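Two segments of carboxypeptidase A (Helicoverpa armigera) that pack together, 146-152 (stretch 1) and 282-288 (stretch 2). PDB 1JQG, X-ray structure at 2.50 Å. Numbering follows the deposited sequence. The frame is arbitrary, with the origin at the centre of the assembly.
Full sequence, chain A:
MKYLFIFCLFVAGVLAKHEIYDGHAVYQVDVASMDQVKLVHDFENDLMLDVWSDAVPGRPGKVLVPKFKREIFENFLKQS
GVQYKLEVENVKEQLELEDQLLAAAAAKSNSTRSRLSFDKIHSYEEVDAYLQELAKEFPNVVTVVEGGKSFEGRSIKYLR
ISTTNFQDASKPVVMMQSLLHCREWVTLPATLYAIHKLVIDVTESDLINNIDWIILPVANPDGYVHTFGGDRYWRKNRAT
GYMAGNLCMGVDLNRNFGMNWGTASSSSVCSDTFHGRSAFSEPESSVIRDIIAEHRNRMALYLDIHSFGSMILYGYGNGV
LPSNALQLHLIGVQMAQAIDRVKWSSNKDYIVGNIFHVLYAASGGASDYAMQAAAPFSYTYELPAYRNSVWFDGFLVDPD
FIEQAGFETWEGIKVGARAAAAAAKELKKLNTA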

ATOM      1  N   GLU A 146      -0.204  11.001 -18.001  1.00 25.50           N
ATOM      2  CA  GLU A 146       0.310  11.707 -16.870  1.00 25.29           C
ATOM      3  C   GLU A 146      -0.798  12.373 -16.064  1.00 26.73           C
ATOM      4  O   GLU A 146      -1.375  13.363 -16.502  1.00 28.11           O
ATOM      5  CB  GLU A 146       1.265  12.849 -17.312  1.00 27.84           C
ATOM      6  CG  GLU A 146       1.960  13.525 -16.135  1.00 28.55           C
ATOM      7  CD  GLU A 146       2.857  14.655 -16.581  1.00 33.24           C
ATOM      8  OE1 GLU A 146       4.032  14.385 -16.898  1.00 25.34           O
ATOM      9  OE2 GLU A 146       2.402  15.818 -16.602  1.00 41.13           O
ATOM     10  N   GLY A 147      -1.039  11.897 -14.843  1.00 27.94           N
ATOM     11  CA  GLY A 147      -2.087  12.473 -14.006  1.00 21.84           C
ATOM     12  C   GLY A 147      -1.602  13.787 -13.387  1.00 23.08           C
ATOM     13  O   GLY A 147      -2.421  14.531 -12.867  1.00 21.69           O
ATOM     14  N   GLY A 148      -0.296  14.001 -13.256  1.00 25.76           N
ATOM     15  CA  GLY A 148       0.232  15.248 -12.746  1.00 24.88           C
ATOM     16  C   GLY A 148       1.702  15.145 -12.371  1.00 29.81           C
ATOM     17  O   GLY A 148       2.456  14.273 -12.822  1.00 32.52           O
ATOM     18  N   LYS A 149       2.170  16.056 -11.520  1.00 28.62           N
ATOM     19  CA  LYS A 149       3.547  16.108 -11.077  1.00 26.34           C
ATOM     20  C   LYS A 149       3.589  15.988  -9.553  1.00 25.60           C
ATOM     21  O   LYS A 149       2.759  16.547  -8.816  1.00 18.11           O
ATOM     22  CB  LYS A 149       4.211  17.413 -11.510  1.00 31.62           C
ATOM     23  CG  LYS A 149       4.260  17.738 -12.985  1.00 37.90           C
ATOM     24  CD  LYS A 149       5.315  16.927 -13.717  1.00 40.89           C
ATOM     25  CE  LYS A 149       5.262  17.152 -15.220  1.00 37.72           C
ATOM     26  NZ  LYS A 149       6.429  16.485 -15.896  1.00 48.00           N
ATOM     27  N   SER A 150       4.607  15.257  -9.071  1.00 24.02           N
ATOM     28  CA  SER A 150       4.780  15.110  -7.615  1.00 25.83           C
ATOM     29  C   SER A 150       5.315  16.410  -7.014  1.00 28.21           C
ATOM     30  O   SER A 150       5.629  17.347  -7.768  1.00 29.36           O
ATOM     31  CB  SER A 150       5.746  13.989  -7.291  1.00 21.02           C
ATOM     32  OG  SER A 150       7.059  14.304  -7.769  1.00 17.56           O
ATOM     33  N   PHE A 151       5.393  16.462  -5.685  1.00 28.26           N
ATOM     34  CA  PHE A 151       5.910  17.683  -5.031  1.00 27.42           C
ATOM     35  C   PHE A 151       7.261  18.100  -5.596  1.00 28.34           C
ATOM     36  O   PHE A 151       7.426  19.282  -5.897  1.00 34.39           O
ATOM     37  CB  PHE A 151       5.987  17.492  -3.508  1.00 25.90           C
ATOM     38  CG  PHE A 151       6.543  18.692  -2.788  1.00 29.24           C
ATOM     39  CD1 PHE A 151       5.670  19.689  -2.398  1.00 21.08           C
ATOM     40  CD2 PHE A 151       7.899  18.860  -2.511  1.00 29.62           C
ATOM     41  CE1 PHE A 151       6.127  20.826  -1.748  1.00 21.12           C
ATOM     42  CE2 PHE A 151       8.353  19.993  -1.865  1.00 20.15           C
ATOM     43  CZ  PHE A 151       7.485  20.978  -1.480  1.00 18.31           C
ATOM     44  N   GLU A 152       8.195  17.155  -5.748  1.00 26.05           N
ATOM     45  CA  GLU A 152       9.515  17.439  -6.273  1.00 25.70           C
ATOM     46  C   GLU A 152       9.536  17.486  -7.792  1.00 26.84           C
ATOM     47  O   GLU A 152      10.607  17.670  -8.380  1.00 30.25           O
ATOM     48  CB  GLU A 152      10.560  16.457  -5.767  1.00 23.35           C
ATOM     49  CG  GLU A 152      10.839  16.578  -4.269  1.00 24.53           C
ATOM     50  CD  GLU A 152      11.823  15.536  -3.760  1.00 18.98           C
ATOM     51  OE1 GLU A 152      11.857  14.380  -4.233  1.00 27.45           O
ATOM     52  OE2 GLU A 152      12.549  15.941  -2.862  1.00 19.59           O
ATOM     53  N   GLU A 282      -1.527  17.741  -0.634  1.00 20.41           N
ATOM     54  CA  GLU A 282      -0.397  17.223  -1.401  1.00 20.49           C
ATOM     55  C   GLU A 282      -0.808  16.952  -2.835  1.00 19.31           C
ATOM     56  O   GLU A 282      -1.965  16.574  -3.061  1.00 18.04           O
ATOM     57  CB  GLU A 282       0.139  15.957  -0.716  1.00 19.56           C
ATOM     58  CG  GLU A 282       0.485  16.136   0.730  1.00 22.14           C
ATOM     59  CD  GLU A 282       1.259  17.419   1.016  1.00 27.98           C
ATOM     60  OE1 GLU A 282       2.303  17.583   0.361  1.00 22.52           O
ATOM     61  OE2 GLU A 282       0.728  18.163   1.898  1.00 28.83           O
ATOM     62  N   PRO A 283       0.097  17.170  -3.778  1.00 19.69           N
ATOM     63  CA  PRO A 283      -0.131  16.918  -5.179  1.00 20.48           C
ATOM     64  C   PRO A 283      -0.368  15.457  -5.530  1.00 21.02           C
ATOM     65  O   PRO A 283      -1.204  15.178  -6.395  1.00 24.01           O
ATOM     66  CB  PRO A 283       1.159  17.435  -5.853  1.00 21.58           C
ATOM     67  CG  PRO A 283       2.194  17.221  -4.806  1.00 22.52           C
ATOM     68  CD  PRO A 283       1.495  17.619  -3.519  1.00 21.03           C
ATOM     69  N   GLU A 284       0.241  14.536  -4.781  1.00 20.46           N
ATOM     70  CA  GLU A 284       0.097  13.115  -5.022  1.00 22.13           C
ATOM     71  C   GLU A 284      -1.342  12.636  -4.774  1.00 23.33           C
ATOM     72  O   GLU A 284      -1.906  11.820  -5.504  1.00 23.72           O
ATOM     73  CB  GLU A 284       1.064  12.308  -4.163  1.00 15.64           C
ATOM     74  CG  GLU A 284       2.536  12.524  -4.494  1.00 21.86           C
ATOM     75  CD  GLU A 284       3.140  13.741  -3.807  1.00 18.36           C
ATOM     76  OE1 GLU A 284       4.260  14.153  -4.182  1.00 24.62           O
ATOM     77  OE2 GLU A 284       2.531  14.340  -2.925  1.00 17.29           O
ATOM     78  N   SER A 285      -1.943  13.101  -3.695  1.00 23.76           N
ATOM     79  CA  SER A 285      -3.314  12.769  -3.357  1.00 23.62           C
ATOM     80  C   SER A 285      -4.309  13.515  -4.250  1.00 24.59           C
ATOM     81  O   SER A 285      -5.420  13.071  -4.554  1.00 26.56           O
ATOM     82  CB  SER A 285      -3.569  13.064  -1.873  1.00 16.68           C
ATOM     83  OG  SER A 285      -3.398  14.437  -1.611  1.00 20.59           O
ATOM     84  N   SER A 286      -3.940  14.694  -4.725  1.00 19.11           N
ATOM     85  CA  SER A 286      -4.790  15.507  -5.552  1.00 19.96           C
ATOM     86  C   SER A 286      -4.975  14.835  -6.902  1.00 19.94           C
ATOM     87  O   SER A 286      -6.065  14.840  -7.432  1.00 21.68           O
ATOM     88  CB  SER A 286      -4.174  16.928  -5.731  1.00 19.42           C
ATOM     89  OG  SER A 286      -4.185  17.665  -4.518  1.00 24.15           O
ATOM     90  N   VAL A 287      -3.870  14.321  -7.478  1.00 20.42           N
ATOM     91  CA  VAL A 287      -3.941  13.688  -8.779  1.00 25.87           C
ATOM     92  C   VAL A 287      -4.848  12.451  -8.750  1.00 24.25           C
ATOM     93  O   VAL A 287      -5.596  12.170  -9.701  1.00 26.72           O
ATOM     94  CB  VAL A 287      -2.558  13.335  -9.382  1.00 26.02           C
ATOM     95  CG1 VAL A 287      -1.661  14.564  -9.487  1.00 23.00           C
ATOM     96  CG2 VAL A 287      -1.840  12.313  -8.541  1.00 41.78           C
ATOM     97  N   ILE A 288      -4.790  11.701  -7.651  1.00 18.94           N
ATOM     98  CA  ILE A 288      -5.653  10.552  -7.460  1.00 20.49           C
ATOM     99  C   ILE A 288      -7.132  10.922  -7.379  1.00 20.03           C
ATOM    100  O   ILE A 288      -8.009  10.290  -7.994  1.00 18.64           O
ATOM    101  CB  ILE A 288      -5.270   9.723  -6.224  1.00 24.26           C
ATOM    102  CG1 ILE A 288      -3.874   9.117  -6.364  1.00 25.22           C
ATOM    103  CG2 ILE A 288      -6.266   8.599  -5.982  1.00 16.46           C
ATOM    104  CD1 ILE A 288      -3.271   8.558  -5.092  1.00 17.81           C
TER

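What fastens the two stretches to each other? One hydrogen bond crosses between them, from Phe151 N to Glu284 OE1, 3.0 Å long and nearly straight, with an angle of 171° at the hydrogen. Its acceptor arrives by a bent route. Glu284 leaves the helix sideways, with chi1 in m, but chi2 near 84° (p) turns the chain so that its carboxylate comes nearer the loop that follows the strand. A backbone amide in a loop lacks the regular partners of a strand, and a carboxylate oxygen serves it well. The other oxygen, OE2, is hydrogen-bonded elsewhere in the structure, so this buried acid has both oxygens engaged. Ser150 lies against the same group, its CB 3.4 Å from Glu284 OE1; its own hydroxyl, with chi1 in p, is hydrogen-bonded to a residue adjoining the stretches.

How does the first turn of the helix meet the loop? Pro283 points its CA-to-CB bond toward stretch 1, and its ring lies along the backbone from Lys149 to Phe151. Lys149 O is 3.5 Å from Pro283 CB, and Phe151 N is 3.4 Å from Pro283 CG. Proline suits the first turn of a helix, where no earlier carbonyl needs an amide hydrogen from it, and its compact ring, puckered C-gamma endo, offers a fixed apolar surface. Phe151 adds to that surface with the base of its side chain, Phe151 CB lying 4.0 Å from Pro283 CG. With chi1 at 178° (t), the aromatic ring leads away from the helix, and the residue as a whole remains exposed.

Why can the strand come so close at Val287? Gly147 and Gly148 pass beside it, and it is at Gly148 that the lack of a side chain matters. The strand and helix run roughly antiparallel, at 156°, and their axes approach to 7.8 Å; Gly147 and Val287 have CA atoms 5.7 Å apart. Val287, with chi1 in m, points toward the strand and sets its CG1 methyl 3.5 Å from Gly147 O and 3.8 Å from Gly148 CA. A CB on Gly148 would fall 2.6 Å from Val287 CG1, a clash, and the backbone angles of 166/-159 would also jam it against the preceding carbonyl oxygen. Glycine therefore answers both demands, while the branched valine fills the space with a buried apolar methyl.

What do the polar side chains do where they do not reach across? Lys149 points away from the helix and, with chi1 and chi2 both in m, folds back along its own strand before extending through chi3 and chi4 in t. Lys149 NZ reaches Glu146 OE1 at 3.3 Å, a salt bridge whose hydrogen bond is weak. On the helix, Ser285 OG and Ser286 OG bond to Glu282 O at 3.0 and 2.9 Å, tying the first turn to the N-cap residue. The interface itself is modest, burying 270 Å² over both sides, and combines the packing of Val287 and Pro283, mostly on backbone, with one well-aligned hydrogen bond.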